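Side-chain contacts in peptidoglycan glycosyltransferase (Burkholderia ambifaria, PDB 5UY7), which belongs to the penicillin-binding proteins, pairing a dimerisation domain with a transpeptidase-type domain of the beta-lactamase clan: residues A225-V230 against E234-V239; L393-T398 against M407-F412. All blocks are in the same frame, centred on the assembly; numbering follows the deposited sequence. Where two conformers were deposited one is given.

Contact 1. Residues A225-V230 against E234-V239; sequences AMVVDV and EVLALV
The flat groups that meet between Ala225-Asp229 and Val235-Val239 are peptide units. Their N-H and C=O groups join the antiparallel strands of a hairpin, while the side chains leave on the two faces of the sheet: Ala225, Val227, Ala237 and Val239 on one, Met226, Val228, Val235 and Leu238 on the other. Ala225 and Val239 exchange two bonds, with Val239 N 2.9 Å from Ala225 O.

The pairing changes at Val227, whose O accepts from Leu236 N at 2.7 Å and, weakly, from Ala237 N at 3.3 Å. Two residues facing one make this a classic beta bulge, and Val235 thereby comes to pair with Val228. Beyond it Asp229 N binds Glu234 O at 2.8 Å.

Val227 CG2 rests 4.0 Å from Ala237 CB, a methyl that adds little bulk. Met226 and Leu238 run side by side, Met226 CB 3.9 Å from Leu238 CD1. Flexible and unbranched, Met226 can bend at SD (chi3 -81°) and turn CE across Val235, 4.1 Å from its CG2. The polar ends look elsewhere: Asp229 OD2 binds Thr232 OG1, and Glu234 OE2 binds Thr414 OG1.

Strand 222-229 continues the sheet to 492-499, whereas 235-241 is outermost within the chain. Helix 201-217 packs on the Ala237 face through Ile203 and Gln204, and helix 390-401 covers Met226 and Val228 through Phe391, Ala394 and Thr398.

Contact 2. Residues L393-T398 against M407-F412; sequences LARAYT and MPVTIF
Thr398 and Met407 make the direct hydrogen bond between helix 390-401 and the chain that follows strand 405-406. Met407 N donates to Thr398 OG1 over 3.3 Å, long but fairly straight, with an angle of 164° at the hydrogen. The same hydroxyl gives its own proton to Arg395 O one turn back, at 2.6 Å and in the plane of that carbonyl. Its chi1 of 68° places OG1 between the backbone N and carbonyl carbon, from where it can reach back along the helix while accepting the amide of Met407. Arg395 O also takes Thr398 N, so two donors of one residue share it.

Apolar contact comes from Arg395 and Val409. The aliphatic stem of the arginine passes obliquely over one branch of the valine, with Arg395 CG 3.7 Å from Val409 CG2. With CG anti to the backbone N (chi1 175°), the stem extends past the valine before bending at chi3. Arginine suits this boundary because its methylenes can pack on the valine while the guanidinium group lies beyond them.

A water adds a third kind of link. It accepts from Val409 N at 3.0 Å and only weakly from Arg395 NH1; since the arginine was modelled in two conformers, that second leg is doubtful.

The threonine hydroxyl is thus used both ways, as donor and as acceptor. A small side chain able to do both ties a buried, non-repetitive backbone to a helix without bringing in a charge, and the valine contact beside it adds apolar packing.

Both contacts are largely buried within the transpeptidase-type domain, and their centres lie about 8 Å apart. Contact 1 belongs to the sheet and rests on repeated backbone bonds with aliphatic packing on its faces; contact 2 joins a helix to an irregular segment, covers less than half the area, and relies on one side-chain hydroxyl and the packing of an arginine stem on a valine, with a water beside them. The two meet directly. Thr410 O probably accepts a hydrogen bond from Val235 N at 2.8 Å, which brings Thr410 alongside strand 235-241, outermost in the sheet within this chain. Val409 touches both sides, Arg395 through CG2 and Val235 through CG1.

Contact 1. Residues A225-V230 against E234-V239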
loop_
_atom_site.group_PDB
_atom_site.type_symbol
_atom_site.label_atom_id
_atom_site.label_comp_id
_atom_site.label_asym_id
_atom_site.label_seq_id
_atom_site.Cartn_x
_atom_site.Cartn_y
_atom_site.Cartn_z
ATOM N N ALA A 225 -6.584 -9.462 6.503
ATOM C CA ALA A 225 -5.127 -9.376 6.521
ATOM C C ALA A 225 -4.548 -10.385 5.550
ATOM O O ALA A 225 -5.048 -11.508 5.446
ATOM C CB ALA A 225 -4.574 -9.645 7.922
ATOM N N MET A 226 -3.482 -10.001 4.846
ATOM C CA MET A 226 -2.789 -11.003 4.058
ATOM C C MET A 226 -1.298 -10.719 4.086
ATOM O O MET A 226 -0.860 -9.584 4.298
ATOM C CB MET A 226 -3.317 -11.109 2.613
ATOM C CG MET A 226 -3.104 -9.933 1.704
ATOM S SD MET A 226 -3.873 -10.236 0.080
ATOM C CE MET A 226 -2.660 -11.235 -0.759
ATOM N N VAL A 227 -0.532 -11.786 3.918
ATOM C CA VAL A 227 0.925 -11.740 3.943
ATOM C C VAL A 227 1.418 -12.421 2.679
ATOM O O VAL A 227 0.980 -13.534 2.361
ATOM C CB VAL A 227 1.492 -12.435 5.195
ATOM C CG1 VAL A 227 3.026 -12.331 5.217
ATOM C CG2 VAL A 227 0.914 -11.824 6.465
ATOM N N VAL A 228 2.294 -11.743 1.938
ATOM C CA VAL A 228 2.808 -12.245 0.669
ATOM C C VAL A 228 4.322 -12.383 0.773
ATOM O O VAL A 228 5.007 -11.460 1.227
ATOM C CB VAL A 228 2.446 -11.307 -0.498
ATOM C CG1 VAL A 228 2.999 -11.872 -1.807
ATOM C CG2 VAL A 228 0.925 -11.124 -0.594
ATOM N N ASP A 229 4.843 -13.520 0.320
ATOM C CA ASP A 229 6.287 -13.693 0.186
ATOM C C ASP A 229 6.796 -12.906 -1.021
ATOM O O ASP A 229 6.391 -13.168 -2.158
ATOM C CB ASP A 229 6.616 -15.181 0.045
ATOM C CG ASP A 229 8.105 -15.441 -0.108
ATOM O OD1 ASP A 229 8.870 -15.098 0.807
ATOM O OD2 ASP A 229 8.518 -16.002 -1.141
ATOM N N VAL A 230 7.702 -11.954 -0.772
ATOM C CA VAL A 230 8.186 -11.065 -1.833
ATOM C C VAL A 230 8.915 -11.844 -2.923
ATOM O O VAL A 230 8.782 -11.541 -4.116
ATOM C CB VAL A 230 9.083 -9.968 -1.221
ATOM C CG1 VAL A 230 9.782 -9.161 -2.302
ATOM C CG2 VAL A 230 8.242 -9.060 -0.345
ATOM N N GLU A 234 4.081 -16.004 -3.273
ATOM C CA GLU A 234 3.203 -16.921 -2.563
ATOM C C GLU A 234 2.463 -16.200 -1.444
ATOM O O GLU A 234 3.055 -15.426 -0.685
ATOM C CB GLU A 234 4.010 -18.087 -1.984
ATOM C CG GLU A 234 4.475 -19.099 -3.018
ATOM C CD GLU A 234 5.432 -20.136 -2.445
ATOM O OE1 GLU A 234 5.536 -20.246 -1.207
ATOM O OE2 GLU A 234 6.083 -20.840 -3.235
ATOM N N VAL A 235 1.165 -16.466 -1.334
ATOM C CA VAL A 235 0.377 -15.969 -0.211
ATOM C C VAL A 235 0.667 -16.845 0.997
ATOM O O VAL A 235 0.398 -18.049 0.979
ATOM C CB VAL A 235 -1.120 -15.965 -0.545
ATOM C CG1 VAL A 235 -1.939 -15.563 0.690
ATOM C CG2 VAL A 235 -1.393 -15.004 -1.679
ATOM N N LEU A 236 1.244 -16.251 2.041
ATOM C CA LEU A 236 1.563 -16.988 3.256
ATOM C C LEU A 236 0.425 -16.963 4.262
ATOM O O LEU A 236 0.324 -17.873 5.098
ATOM C CB LEU A 236 2.826 -16.409 3.907
ATOM C CG LEU A 236 4.073 -16.404 3.019
ATOM C CD1 LEU A 236 5.240 -15.767 3.774
ATOM C CD2 LEU A 236 4.432 -17.821 2.595
ATOM N N ALA A 237 -0.422 -15.937 4.203
ATOM C CA ALA A 237 -1.581 -15.841 5.078
ATOM C C ALA A 237 -2.657 -15.056 4.358
ATOM O O ALA A 237 -2.360 -14.104 3.634
ATOM C CB ALA A 237 -1.237 -15.169 6.413
ATOM N N LEU A 238 -3.908 -15.455 4.571
ATOM C CA LEU A 238 -5.042 -14.777 3.950
ATOM C C LEU A 238 -6.211 -14.976 4.902
ATOM O O LEU A 238 -6.711 -16.097 5.019
ATOM C CB LEU A 238 -5.321 -15.373 2.568
ATOM C CG LEU A 238 -6.377 -14.783 1.633
ATOM C CD1 LEU A 238 -5.841 -13.554 0.953
ATOM C CD2 LEU A 238 -6.775 -15.820 0.592
ATOM N N VAL A 239 -6.605 -13.923 5.625
ATOM C CA VAL A 239 -7.567 -14.048 6.716
ATOM C C VAL A 239 -8.666 -13.007 6.565
ATOM O O VAL A 239 -8.380 -11.817 6.398
ATOM C CB VAL A 239 -6.893 -13.894 8.095
ATOM C CG1 VAL A 239 -7.938 -14.032 9.216
ATOM C CG2 VAL A 239 -5.814 -14.932 8.269
#

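Contact 2. Residues L393-T398 against M407-F412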
loop_
_atom_site.group_PDB
_atom_site.type_symbol
_atom_site.label_atom_id
_atom_site.label_comp_id
_atom_site.label_asym_id
_atom_site.label_seq_id
_atom_site.Cartn_x
_atom_site.Cartn_y
_atom_site.Cartn_z
ATOM N N LEU A 393 -4.059 -4.264 -3.701
ATOM C CA LEU A 393 -3.046 -3.403 -3.091
ATOM C C LEU A 393 -1.848 -4.208 -2.608
ATOM O O LEU A 393 -0.696 -3.786 -2.777
ATOM C CB LEU A 393 -3.653 -2.618 -1.928
ATOM C CG LEU A 393 -4.651 -1.521 -2.317
ATOM C CD1 LEU A 393 -5.258 -0.923 -1.047
ATOM C CD2 LEU A 393 -3.970 -0.440 -3.163
ATOM N N ALA A 394 -2.095 -5.358 -1.983
ATOM C CA ALA A 394 -0.986 -6.198 -1.541
ATOM C C ALA A 394 -0.108 -6.586 -2.722
ATOM O O ALA A 394 1.122 -6.467 -2.661
ATOM C CB ALA A 394 -1.510 -7.441 -0.823
ATOM N N ARG A 395 -0.730 -7.008 -3.829
ATOM C CA ARG A 395 0.035 -7.371 -5.020
ATOM C C ARG A 395 0.795 -6.172 -5.572
ATOM O O ARG A 395 1.981 -6.280 -5.919
ATOM C CB ARG A 395 -0.899 -7.957 -6.080
ATOM C CG ARG A 395 -0.221 -8.257 -7.406
ATOM C CD ARG A 395 -1.195 -8.881 -8.402
ATOM N NE ARG A 395 -2.376 -8.046 -8.613
ATOM C CZ ARG A 395 -3.433 -8.408 -9.332
ATOM N NH1 ARG A 395 -3.470 -9.598 -9.919
ATOM N NH2 ARG A 395 -4.458 -7.578 -9.463
ATOM N N ALA A 396 0.127 -5.018 -5.659
ATOM C CA ALA A 396 0.793 -3.821 -6.169
ATOM C C ALA A 396 2.033 -3.474 -5.351
ATOM O O ALA A 396 3.067 -3.093 -5.916
ATOM C CB ALA A 396 -0.187 -2.644 -6.192
ATOM N N TYR A 397 1.968 -3.619 -4.019
ATOM C CA TYR A 397 3.129 -3.254 -3.205
ATOM C C TYR A 397 4.299 -4.215 -3.402
ATOM O O TYR A 397 5.437 -3.851 -3.084
ATOM C CB TYR A 397 2.738 -3.144 -1.720
ATOM C CG TYR A 397 2.387 -1.712 -1.338
ATOM C CD1 TYR A 397 1.217 -1.115 -1.806
ATOM C CD2 TYR A 397 3.243 -0.946 -0.551
ATOM C CE1 TYR A 397 0.906 0.208 -1.499
ATOM C CE2 TYR A 397 2.933 0.372 -0.228
ATOM C CZ TYR A 397 1.760 0.938 -0.701
ATOM O OH TYR A 397 1.473 2.256 -0.386
ATOM N N THR A 398 4.063 -5.422 -3.940
ATOM C CA THR A 398 5.206 -6.278 -4.238
ATOM C C THR A 398 6.077 -5.660 -5.315
ATOM O O THR A 398 7.268 -5.952 -5.361
ATOM C CB THR A 398 4.798 -7.708 -4.658
ATOM O OG1 THR A 398 4.128 -7.693 -5.934
ATOM C CG2 THR A 398 3.923 -8.372 -3.573
ATOM N N MET A 407 5.114 -9.268 -8.633
ATOM C CA MET A 407 5.089 -10.717 -8.655
ATOM C C MET A 407 3.670 -11.229 -8.873
ATOM O O MET A 407 2.707 -10.620 -8.402
ATOM C CB MET A 407 5.626 -11.265 -7.336
ATOM C CG MET A 407 7.059 -10.850 -7.067
ATOM S SD MET A 407 8.149 -11.577 -8.313
ATOM C CE MET A 407 8.223 -13.267 -7.753
ATOM N N PRO A 408 3.503 -12.338 -9.592
ATOM C CA PRO A 408 2.184 -12.975 -9.644
ATOM C C PRO A 408 1.879 -13.516 -8.257
ATOM O O PRO A 408 2.666 -14.280 -7.693
ATOM C CB PRO A 408 2.363 -14.103 -10.670
ATOM C CG PRO A 408 3.718 -13.873 -11.297
ATOM C CD PRO A 408 4.524 -13.137 -10.285
ATOM N N VAL A 409 0.765 -13.086 -7.692
ATOM C CA VAL A 409 0.401 -13.490 -6.341
ATOM C C VAL A 409 -0.506 -14.708 -6.431
ATOM O O VAL A 409 -1.547 -14.673 -7.095
ATOM C CB VAL A 409 -0.258 -12.335 -5.579
ATOM C CG1 VAL A 409 -0.743 -12.808 -4.237
ATOM C CG2 VAL A 409 0.757 -11.214 -5.388
ATOM N N THR A 410 -0.093 -15.791 -5.772
ATOM C CA THR A 410 -0.677 -17.113 -5.924
ATOM C C THR A 410 -0.883 -17.722 -4.546
ATOM O O THR A 410 -0.106 -17.460 -3.624
ATOM C CB THR A 410 0.250 -18.021 -6.756
ATOM O OG1 THR A 410 -0.260 -19.352 -6.771
ATOM C CG2 THR A 410 1.661 -18.048 -6.150
ATOM N N ILE A 411 -1.922 -18.546 -4.404
ATOM C CA ILE A 411 -2.111 -19.284 -3.161
ATOM C C ILE A 411 -1.535 -20.688 -3.248
ATOM O O ILE A 411 -1.743 -21.495 -2.342
ATOM C CB ILE A 411 -3.584 -19.327 -2.721
ATOM C CG1 ILE A 411 -4.422 -20.141 -3.712
ATOM C CG2 ILE A 411 -4.125 -17.917 -2.540
ATOM C CD1 ILE A 411 -5.645 -20.766 -3.082
ATOM N N PHE A 412 -0.805 -21.001 -4.310
ATOM C CA PHE A 412 -0.187 -22.308 -4.445
ATOM C C PHE A 412 1.326 -22.193 -4.327
ATOM O O PHE A 412 1.923 -21.197 -4.745
ATOM C CB PHE A 412 -0.559 -22.958 -5.779
ATOM C CG PHE A 412 -2.018 -23.244 -5.913
ATOM C CD1 PHE A 412 -2.545 -24.438 -5.454
ATOM C CD2 PHE A 412 -2.869 -22.315 -6.492
ATOM C CE1 PHE A 412 -3.897 -24.706 -5.573
ATOM C CE2 PHE A 412 -4.221 -22.576 -6.612
ATOM C CZ PHE A 412 -4.734 -23.769 -6.152
HETATM O O HOH W 1 -1.778 -12.318 -9.048
#